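Local coordinates for protein endoglucanase (Ruminococcus champanellensis, PDB 6WQV) that probably hydrolyses beta-1,4-linked glucans such as cellulose, as a broad-specificity endoglucanase of glycosyl hydrolase family 5, at residues T73-V78 with I319-N324; W27-T32 with L336-L341. One frame throughout, in Å; residues are numbered along the deposited sequence.

Contacts 1 and 2 lie side by side at one TIM barrel, their centres about 8 Å apart. Strand 26-29 runs between strands 73-76 and 318-322, so contact 1 reaches past it through the barrel interior and contact 2 leads outward from it to the hairpin of strands 336-337 and 342-343. The backbone joins them where Asn28 N lies 2.8 Å from Trp320 O, a probable hydrogen bond. A second probable bond runs from Trp27 NE1 to Asp322 OD2, also 2.8 Å. Along the chain, contact 1 is nested inside the loop closed by contact 2. Both reach the same bound beta-glucose: Trp321 and Asn323 from contact 1, Asn31 from contact 2.

Contact 1 of 2, residues T73-V78 with I319-N324; sequences TVRVPV and IWWDNN. With GLC (alpha-D-glucopyranose), chain E; BGC (beta-D-glucopyranose), chain B.
Pro77 meets the six-membered ring of Trp321: its CG lies 4.0 Å from Trp321 CZ3, an oblique apolar contact. Arg75 reaches the same corner, with NH1 4.2 Å from Trp321 CZ3. Trp321 CG is anti to the backbone N (chi1 176°), and the indole extends toward the bound sugars. C3 of the alpha-glucose lies over one indole face, 3.7 Å above the plane and offset toward the rim. At the ring edge, Trp321 NE1 donates to O2 of the beta-glucose at 3.1 Å. Asn323 ND2 bonds O3 of that sugar at 3.3 Å and O2 weakly. An alanine in place of Trp321 would probably take away the face under the alpha-glucose and leave O2 of the beta-glucose without its indole donor. The segments belong to strands 73-76 and 318-322 of the (beta/alpha)8 barrel, with strand 26-29 between them. Deeper inside, Arg75 CB packs on Ile319 CG2 at 4.2 Å, and Thr73 CG2 approaches Ile319 CD1. The Arg75 chain is extended from CG to NE and carries the guanidinium to a salt bridge with Glu160. Asn28 and Gln288 accept from NH1, and Asn163 from NH2. Behind Asn323, Asp322 OD1 takes the Asn324 N-H in an Asx turn.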
ATOM      1  N   THR A  73      -1.724 -12.238  -2.826  1.00 11.45           N
ATOM      2  CA  THR A  73      -0.979 -11.213  -2.103  1.00 11.92           C
ATOM      3  C   THR A  73      -1.981 -10.343  -1.363  1.00 10.54           C
ATOM      4  O   THR A  73      -3.021  -9.979  -1.921  1.00 10.01           O
ATOM      5  CB  THR A  73      -0.190 -10.357  -3.106  1.00 11.94           C
ATOM      6  OG1 THR A  73       0.789 -11.163  -3.764  1.00 12.30           O
ATOM      7  CG2 THR A  73       0.513  -9.197  -2.435  1.00 11.43           C
ATOM      8  N   VAL A  74      -1.674 -10.026  -0.110  1.00  8.75           N
ATOM      9  CA  VAL A  74      -2.481  -9.109   0.689  1.00  8.81           C
ATOM     10  C   VAL A  74      -1.583  -7.994   1.204  1.00  8.97           C
ATOM     11  O   VAL A  74      -0.552  -8.254   1.840  1.00 10.33           O
ATOM     12  CB  VAL A  74      -3.195  -9.810   1.855  1.00  9.99           C
ATOM     13  CG1 VAL A  74      -3.898  -8.794   2.746  1.00 10.59           C
ATOM     14  CG2 VAL A  74      -4.177 -10.834   1.318  1.00 12.78           C
ATOM     15  N   ARG A  75      -1.958  -6.756   0.900  1.00  9.34           N
ATOM     16  CA  ARG A  75      -1.336  -5.592   1.513  1.00  9.44           C
ATOM     17  C   ARG A  75      -2.116  -5.263   2.778  1.00  8.75           C
ATOM     18  O   ARG A  75      -3.352  -5.161   2.748  1.00  9.53           O
ATOM     19  CB  ARG A  75      -1.333  -4.409   0.553  1.00 11.10           C
ATOM     20  CG  ARG A  75      -0.710  -3.122   1.135  1.00  8.83           C
ATOM     21  CD  ARG A  75      -0.324  -2.241  -0.008  1.00 10.37           C
ATOM     22  NE  ARG A  75       0.257  -0.922   0.254  1.00 10.26           N
ATOM     23  CZ  ARG A  75      -0.441   0.199   0.383  1.00  9.64           C
ATOM     24  NH1 ARG A  75      -1.763   0.191   0.360  1.00 11.41           N
ATOM     25  NH2 ARG A  75       0.212   1.347   0.537  1.00 10.81           N
ATOM     26  N   VAL A  76      -1.396  -5.169   3.892  1.00  9.80           N
ATOM     27  CA  VAL A  76      -1.962  -4.885   5.208  1.00  9.76           C
ATOM     28  C   VAL A  76      -1.556  -3.465   5.594  1.00 10.51           C
ATOM     29  O   VAL A  76      -0.497  -3.273   6.223  1.00 11.14           O
ATOM     30  CB  VAL A  76      -1.509  -5.916   6.250  1.00 10.92           C
ATOM     31  CG1 VAL A  76      -2.098  -5.606   7.616  1.00 12.79           C
ATOM     32  CG2 VAL A  76      -1.909  -7.316   5.819  1.00 11.64           C
ATOM     33  N   PRO A  77      -2.342  -2.456   5.231  1.00  9.44           N
ATOM     34  CA  PRO A  77      -2.016  -1.085   5.654  1.00  9.46           C
ATOM     35  C   PRO A  77      -2.227  -0.945   7.151  1.00 10.43           C
ATOM     36  O   PRO A  77      -3.257  -1.366   7.688  1.00 11.40           O
ATOM     37  CB  PRO A  77      -2.999  -0.221   4.863  1.00 11.29           C
ATOM     38  CG  PRO A  77      -4.182  -1.113   4.623  1.00 11.61           C
ATOM     39  CD  PRO A  77      -3.611  -2.512   4.479  1.00 10.55           C
ATOM     40  N   VAL A  78      -1.253  -0.358   7.834  1.00 10.50           N
ATOM     41  CA  VAL A  78      -1.316  -0.197   9.276  1.00 10.01           C
ATOM     42  C   VAL A  78      -0.989   1.237   9.634  1.00  9.64           C
ATOM     43  O   VAL A  78       0.080   1.747   9.270  1.00 10.43           O
ATOM     44  CB  VAL A  78      -0.359  -1.145  10.014  1.00 10.43           C
ATOM     45  CG1 VAL A  78      -0.453  -0.913  11.522  1.00 11.92           C
ATOM     46  CG2 VAL A  78      -0.635  -2.592   9.657  1.00 10.76           C
ATOM     47  N   ILE A 319      -2.791  -4.204  -7.007  1.00 11.25           N
ATOM     48  CA  ILE A 319      -3.376  -4.547  -5.707  1.00 10.44           C
ATOM     49  C   ILE A 319      -4.638  -3.709  -5.498  1.00 10.58           C
ATOM     50  O   ILE A 319      -4.563  -2.489  -5.332  1.00 10.41           O
ATOM     51  CB  ILE A 319      -2.379  -4.342  -4.550  1.00  9.10           C
ATOM     52  CG1 ILE A 319      -1.041  -5.014  -4.860  1.00 10.65           C
ATOM     53  CG2 ILE A 319      -2.959  -4.890  -3.254  1.00 10.66           C
ATOM     54  CD1 ILE A 319      -0.054  -5.031  -3.685  1.00 11.35           C
ATOM     55  N   TRP A 320      -5.794  -4.378  -5.465  1.00  9.98           N
ATOM     56  CA  TRP A 320      -7.077  -3.693  -5.320  1.00 10.79           C
ATOM     57  C   TRP A 320      -7.216  -3.107  -3.916  1.00  8.98           C
ATOM     58  O   TRP A 320      -6.868  -3.751  -2.925  1.00 10.45           O
ATOM     59  CB  TRP A 320      -8.239  -4.682  -5.588  1.00 11.11           C
ATOM     60  CG  TRP A 320      -9.604  -4.045  -5.409  1.00 11.15           C
ATOM     61  CD1 TRP A 320     -10.297  -3.887  -4.241  1.00 13.42           C
ATOM     62  CD2 TRP A 320     -10.408  -3.446  -6.432  1.00 11.81           C
ATOM     63  NE1 TRP A 320     -11.477  -3.216  -4.473  1.00 13.14           N
ATOM     64  CE2 TRP A 320     -11.577  -2.950  -5.810  1.00 11.65           C
ATOM     65  CE3 TRP A 320     -10.260  -3.294  -7.809  1.00 11.69           C
ATOM     66  CZ2 TRP A 320     -12.577  -2.303  -6.527  1.00 13.03           C
ATOM     67  CZ3 TRP A 320     -11.253  -2.659  -8.518  1.00 13.30           C
ATOM     68  CH2 TRP A 320     -12.401  -2.171  -7.875  1.00 13.77           C
ATOM     69  N   TRP A 321      -7.765  -1.896  -3.820  1.00  9.02           N
ATOM     70  CA  TRP A 321      -8.050  -1.263  -2.534  1.00  9.26           C
ATOM     71  C   TRP A 321      -9.470  -1.631  -2.101  1.00  9.70           C
ATOM     72  O   TRP A 321     -10.437  -1.138  -2.682  1.00 12.09           O
ATOM     73  CB  TRP A 321      -7.904   0.253  -2.638  1.00 10.75           C
ATOM     74  CG  TRP A 321      -8.264   0.959  -1.380  1.00  9.79           C
ATOM     75  CD1 TRP A 321      -9.391   1.687  -1.129  1.00 10.69           C
ATOM     76  CD2 TRP A 321      -7.489   1.002  -0.181  1.00  9.09           C
ATOM     77  NE1 TRP A 321      -9.371   2.172   0.154  1.00 10.96           N
ATOM     78  CE2 TRP A 321      -8.209   1.771   0.761  1.00  8.41           C
ATOM     79  CE3 TRP A 321      -6.253   0.469   0.196  1.00  9.04           C
ATOM     80  CZ2 TRP A 321      -7.737   2.004   2.042  1.00 10.03           C
ATOM     81  CZ3 TRP A 321      -5.782   0.707   1.468  1.00  9.09           C
ATOM     82  CH2 TRP A 321      -6.517   1.475   2.379  1.00  9.82           C
ATOM     83  N   ASP A 322      -9.606  -2.489  -1.080  1.00 10.36           N
ATOM     84  CA  ASP A 322     -10.917  -2.968  -0.626  1.00  9.92           C
ATOM     85  C   ASP A 322     -11.198  -2.409   0.767  1.00 10.66           C
ATOM     86  O   ASP A 322     -10.653  -2.895   1.767  1.00 11.58           O
ATOM     87  CB  ASP A 322     -10.979  -4.497  -0.618  1.00 10.27           C
ATOM     88  CG  ASP A 322     -12.394  -5.019  -0.503  1.00 11.57           C
ATOM     89  OD1 ASP A 322     -13.234  -4.310   0.080  1.00 12.06           O
ATOM     90  OD2 ASP A 322     -12.651  -6.147  -0.982  1.00 11.87           O
ATOM     91  N   ASN A 323     -12.071  -1.405   0.843  1.00 10.28           N
ATOM     92  CA  ASN A 323     -12.432  -0.810   2.119  1.00 10.57           C
ATOM     93  C   ASN A 323     -13.772  -1.300   2.652  1.00 12.10           C
ATOM     94  O   ASN A 323     -14.318  -0.693   3.577  1.00 12.85           O
ATOM     95  CB  ASN A 323     -12.414   0.722   2.050  1.00 11.89           C
ATOM     96  CG  ASN A 323     -13.492   1.288   1.160  1.00 12.93           C
ATOM     97  OD1 ASN A 323     -14.241   0.553   0.502  1.00 11.50           O
ATOM     98  ND2 ASN A 323     -13.591   2.612   1.137  1.00 13.13           N
ATOM     99  N   ASN A 324     -14.316  -2.383   2.091  1.00 11.22           N
ATOM    100  CA  ASN A 324     -15.502  -3.036   2.641  1.00 11.78           C
ATOM    101  C   ASN A 324     -16.729  -2.117   2.644  1.00 12.98           C
ATOM    102  O   ASN A 324     -17.635  -2.296   3.449  1.00 14.29           O
ATOM    103  CB  ASN A 324     -15.227  -3.589   4.048  1.00 11.98           C
ATOM    104  CG  ASN A 324     -16.287  -4.558   4.524  1.00 14.88           C
ATOM    105  OD1 ASN A 324     -16.702  -5.440   3.782  1.00 14.90           O
ATOM    106  ND2 ASN A 324     -16.721  -4.400   5.769  1.00 16.57           N
TER
HETATM  107  C1  GLC E   1      -4.853   6.367  -0.952  1.00 19.28           C
HETATM  108  C2  GLC E   1      -4.848   5.847   0.473  1.00 13.23           C
HETATM  109  C3  GLC E   1      -6.003   5.094   0.976  1.00 11.80           C
HETATM  110  C4  GLC E   1      -7.294   5.757   0.560  1.00 11.97           C
HETATM  111  C5  GLC E   1      -7.315   5.753  -0.950  1.00 14.21           C
HETATM  112  C6  GLC E   1      -8.636   6.181  -1.568  1.00 14.02           C
HETATM  113  O1  GLC E   1      -4.306   5.561  -1.910  1.00 19.54           O
HETATM  114  O2  GLC E   1      -3.593   5.122   0.652  1.00 13.78           O
HETATM  115  O3  GLC E   1      -5.896   5.076   2.449  1.00 11.71           O
HETATM  116  O4  GLC E   1      -8.394   5.036   1.124  1.00 12.33           O
HETATM  117  O5  GLC E   1      -6.266   6.679  -1.441  1.00 16.68           O
HETATM  118  O6  GLC E   1      -8.935   7.473  -1.263  1.00 16.40           O
HETATM  119  C2  BGC B   2     -10.628   5.179   1.887  1.00 12.32           C
HETATM  120  C3  BGC B   2     -11.615   6.078   2.559  1.00 12.77           C
HETATM  121  C4  BGC B   2     -11.063   6.700   3.816  1.00 14.81           C
HETATM  122  C5  BGC B   2      -9.759   7.418   3.548  1.00 14.28           C
HETATM  123  C6  BGC B   2      -9.047   7.934   4.758  1.00 14.02           C
HETATM  124  C1  BGC B   2      -9.316   5.900   1.610  1.00 13.71           C
HETATM  125  O2  BGC B   2     -11.168   4.673   0.642  1.00 13.21           O
HETATM  126  O3  BGC B   2     -12.819   5.294   2.878  1.00 14.48           O
HETATM  127  O4  BGC B   2     -11.991   7.737   4.311  1.00 17.94           O
HETATM  128  O5  BGC B   2      -8.809   6.479   2.888  1.00 13.62           O
HETATM  129  O6  BGC B   2      -7.947   8.757   4.355  1.00 19.75           O

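Contact 2 of 2, residues W27-T32 with L336-L341; sequences WNLGNT and LNRGTL. With BGC (beta-D-glucopyranose), chain B.
Arg338 reaches across to Thr32 and Gly30 with both terminal nitrogens. NH1 donates to Thr32 OG1 at 2.7 Å, almost straight at 178° and in the guanidinium plane. NH2 donates to Gly30 O at 3.1 Å, on a lone pair in the carbonyl plane, though the oxygen is tilted from the guanidinium plane. Gly30 O has a second donor. The Thr32 hydroxyl gives its proton to it at 2.8 Å between OG1 and O, from above the carbonyl plane. OG1 therefore accepts from the arginine and donates to the carbonyl, which closes a small ring of bonds and fixes the guanidinium's rotation. The arginine chain is extended from CG to NE, which carries the guanidinium to the loop after strand 26-29. Leu29 CD1 lies over one guanidinium face, 3.6 Å from Arg338 NH1. Trp27 CH2 lies 4.1 Å from Arg338 NE, with ring and guanidinium planes 61° apart. The indole N-H of Trp27 is taken by Asp322, whose same carboxylate oxygen also accepts from Leu336 N. Next to Gly30, Asn31 ND2 donates to O3 of the bound beta-glucose at 2.9 Å. Leu336 CD2 packs on Trp27 CZ2 at 4.2 Å. The contact thus joins the first barrel strand to the short hairpin of strands 336-337 and 342-343, with Trp27, Leu336 and Arg338 all touching helix 60-68.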
ATOM      1  N   TRP A  27      -4.697  -7.758  -2.941  1.00  9.97           N
ATOM      2  CA  TRP A  27      -5.876  -7.207  -2.278  1.00  9.32           C
ATOM      3  C   TRP A  27      -5.432  -6.499  -1.010  1.00  8.66           C
ATOM      4  O   TRP A  27      -4.613  -7.031  -0.247  1.00  9.64           O
ATOM      5  CB  TRP A  27      -6.817  -8.366  -1.937  1.00  9.11           C
ATOM      6  CG  TRP A  27      -8.139  -8.072  -1.306  1.00  9.86           C
ATOM      7  CD1 TRP A  27      -9.319  -7.830  -1.953  1.00 10.90           C
ATOM      8  CD2 TRP A  27      -8.436  -8.070   0.095  1.00  9.72           C
ATOM      9  NE1 TRP A  27     -10.340  -7.677  -1.033  1.00 10.09           N
ATOM     10  CE2 TRP A  27      -9.819  -7.807   0.226  1.00  8.64           C
ATOM     11  CE3 TRP A  27      -7.671  -8.253   1.255  1.00 10.83           C
ATOM     12  CZ2 TRP A  27     -10.444  -7.717   1.475  1.00 10.02           C
ATOM     13  CZ3 TRP A  27      -8.300  -8.175   2.495  1.00  9.44           C
ATOM     14  CH2 TRP A  27      -9.674  -7.910   2.590  1.00 10.30           C
ATOM     15  N   ASN A  28      -5.948  -5.279  -0.812  1.00  8.75           N
ATOM     16  CA  ASN A  28      -5.671  -4.491   0.386  1.00  9.31           C
ATOM     17  C   ASN A  28      -6.765  -4.724   1.423  1.00  9.20           C
ATOM     18  O   ASN A  28      -7.955  -4.624   1.105  1.00 10.32           O
ATOM     19  CB  ASN A  28      -5.700  -2.979   0.101  1.00  9.56           C
ATOM     20  CG  ASN A  28      -4.424  -2.436  -0.506  1.00  8.73           C
ATOM     21  OD1 ASN A  28      -3.472  -2.102   0.200  1.00 10.64           O
ATOM     22  ND2 ASN A  28      -4.420  -2.302  -1.818  1.00 11.04           N
ATOM     23  N   LEU A  29      -6.349  -4.952   2.673  1.00  8.66           N
ATOM     24  CA  LEU A  29      -7.241  -4.942   3.840  1.00  8.78           C
ATOM     25  C   LEU A  29      -7.473  -3.492   4.276  1.00  9.29           C
ATOM     26  O   LEU A  29      -6.935  -3.006   5.278  1.00 11.26           O
ATOM     27  CB  LEU A  29      -6.609  -5.758   4.959  1.00  9.39           C
ATOM     28  CG  LEU A  29      -7.426  -5.982   6.233  1.00  9.50           C
ATOM     29  CD1 LEU A  29      -8.593  -6.928   5.994  1.00 12.14           C
ATOM     30  CD2 LEU A  29      -6.564  -6.500   7.362  1.00 10.34           C
ATOM     31  N   GLY A  30      -8.279  -2.790   3.490  1.00  8.64           N
ATOM     32  CA  GLY A  30      -8.413  -1.355   3.668  1.00 10.75           C
ATOM     33  C   GLY A  30      -9.366  -0.940   4.774  1.00 10.25           C
ATOM     34  O   GLY A  30     -10.305  -1.650   5.146  1.00  9.99           O
ATOM     35  N   ASN A  31      -9.128   0.273   5.298  1.00  9.91           N
ATOM     36  CA  ASN A  31      -9.953   0.897   6.341  1.00 11.74           C
ATOM     37  C   ASN A  31     -10.076   0.027   7.603  1.00 10.99           C
ATOM     38  O   ASN A  31     -11.107   0.034   8.285  1.00 11.98           O
ATOM     39  CB  ASN A  31     -11.341   1.290   5.815  1.00 11.80           C
ATOM     40  CG  ASN A  31     -11.341   2.595   5.049  1.00 11.56           C
ATOM     41  OD1 ASN A  31     -10.281   3.144   4.746  1.00 11.57           O
ATOM     42  ND2 ASN A  31     -12.525   3.099   4.738  1.00 13.14           N
ATOM     43  N   THR A  32      -8.992  -0.680   7.933  1.00 10.62           N
ATOM     44  CA  THR A  32      -8.964  -1.669   9.001  1.00 10.50           C
ATOM     45  C   THR A  32      -7.864  -1.288   9.976  1.00 10.74           C
ATOM     46  O   THR A  32      -8.083  -0.428  10.841  1.00 11.21           O
ATOM     47  CB  THR A  32      -8.864  -3.063   8.366  1.00 10.83           C
ATOM     48  OG1 THR A  32      -9.941  -3.235   7.423  1.00 11.21           O
ATOM     49  CG2 THR A  32      -8.954  -4.162   9.386  1.00 12.33           C
ATOM     50  N   LEU A 336     -15.018  -7.607  -1.469  1.00 10.74           N
ATOM     51  CA  LEU A 336     -15.454  -8.667  -0.565  1.00 11.65           C
ATOM     52  C   LEU A 336     -16.345  -8.057   0.507  1.00 10.80           C
ATOM     53  O   LEU A 336     -15.927  -7.143   1.225  1.00 12.19           O
ATOM     54  CB  LEU A 336     -14.251  -9.317   0.122  1.00 13.48           C
ATOM     55  CG  LEU A 336     -14.570 -10.371   1.197  1.00 13.94           C
ATOM     56  CD1 LEU A 336     -15.326 -11.537   0.583  1.00 15.66           C
ATOM     57  CD2 LEU A 336     -13.280 -10.835   1.864  1.00 16.27           C
ATOM     58  N   ASN A 337     -17.567  -8.565   0.633  1.00 10.61           N
ATOM     59  CA  ASN A 337     -18.414  -8.204   1.762  1.00 11.78           C
ATOM     60  C   ASN A 337     -17.966  -9.081   2.924  1.00 11.24           C
ATOM     61  O   ASN A 337     -18.247 -10.282   2.961  1.00 12.43           O
ATOM     62  CB  ASN A 337     -19.884  -8.387   1.409  1.00 13.52           C
ATOM     63  CG  ASN A 337     -20.804  -7.907   2.499  1.00 13.78           C
ATOM     64  OD1 ASN A 337     -20.489  -7.994   3.686  1.00 14.69           O
ATOM     65  ND2 ASN A 337     -21.962  -7.393   2.106  1.00 15.96           N
ATOM     66  N   ARG A 338     -17.238  -8.492   3.878  1.00 12.03           N
ATOM     67  CA  ARG A 338     -16.555  -9.293   4.887  1.00 11.57           C
ATOM     68  C   ARG A 338     -17.529  -9.959   5.850  1.00 14.11           C
ATOM     69  O   ARG A 338     -17.260 -11.063   6.337  1.00 15.28           O
ATOM     70  CB  ARG A 338     -15.545  -8.427   5.647  1.00 12.84           C
ATOM     71  CG  ARG A 338     -14.382  -7.936   4.793  1.00 11.66           C
ATOM     72  CD  ARG A 338     -13.399  -7.129   5.599  1.00 11.33           C
ATOM     73  NE  ARG A 338     -12.676  -6.199   4.740  1.00 12.17           N
ATOM     74  CZ  ARG A 338     -11.860  -5.258   5.192  1.00 10.58           C
ATOM     75  NH1 ARG A 338     -11.641  -5.131   6.486  1.00 11.33           N
ATOM     76  NH2 ARG A 338     -11.272  -4.439   4.336  1.00 11.10           N
ATOM     77  N   GLY A 339     -18.659  -9.315   6.145  1.00 15.13           N
ATOM     78  CA  GLY A 339     -19.602  -9.884   7.090  1.00 15.26           C
ATOM     79  C   GLY A 339     -20.392 -11.052   6.547  1.00 16.31           C
ATOM     80  O   GLY A 339     -20.784 -11.935   7.308  1.00 17.90           O
ATOM     81  N   THR A 340     -20.628 -11.077   5.237  1.00 16.40           N
ATOM     82  CA  THR A 340     -21.374 -12.165   4.610  1.00 17.26           C
ATOM     83  C   THR A 340     -20.467 -13.160   3.899  1.00 17.21           C
ATOM     84  O   THR A 340     -20.942 -14.232   3.498  1.00 18.26           O
ATOM     85  CB  THR A 340     -22.371 -11.580   3.605  1.00 18.32           C
ATOM     86  OG1 THR A 340     -21.659 -10.809   2.635  1.00 17.70           O
ATOM     87  CG2 THR A 340     -23.363 -10.687   4.321  1.00 21.75           C
ATOM     88  N   LEU A 341     -19.179 -12.842   3.789  1.00 14.34           N
ATOM     89  CA  LEU A 341     -18.187 -13.610   3.032  1.00 15.66           C
ATOM     90  C   LEU A 341     -18.665 -13.880   1.613  1.00 15.38           C
ATOM     91  O   LEU A 341     -18.671 -15.015   1.129  1.00 18.50           O
ATOM     92  CB  LEU A 341     -17.789 -14.900   3.748  1.00 20.39           C
ATOM     93  CG  LEU A 341     -16.866 -14.793   4.964  1.00 18.37           C
ATOM     94  CD1 LEU A 341     -16.549 -16.203   5.457  1.00 19.47           C
ATOM     95  CD2 LEU A 341     -15.605 -14.029   4.650  1.00 17.60           C
TER
HETATM   96  C2  BGC B   2     -10.628   5.179   1.887  1.00 12.32           C
HETATM   97  C3  BGC B   2     -11.615   6.078   2.559  1.00 12.77           C
HETATM   98  C4  BGC B   2     -11.063   6.700   3.816  1.00 14.81           C
HETATM   99  C5  BGC B   2      -9.759   7.418   3.548  1.00 14.28           C
HETATM  100  C6  BGC B   2      -9.047   7.934   4.758  1.00 14.02           C
HETATM  101  C1  BGC B   2      -9.316   5.900   1.610  1.00 13.71           C
HETATM  102  O2  BGC B   2     -11.168   4.673   0.642  1.00 13.21           O
HETATM  103  O3  BGC B   2     -12.819   5.294   2.878  1.00 14.48           O
HETATM  104  O4  BGC B   2     -11.991   7.737   4.311  1.00 17.94           O
HETATM  105  O5  BGC B   2      -8.809   6.479   2.888  1.00 13.62           O
HETATM  106  O6  BGC B   2      -7.947   8.757   4.355  1.00 19.75           O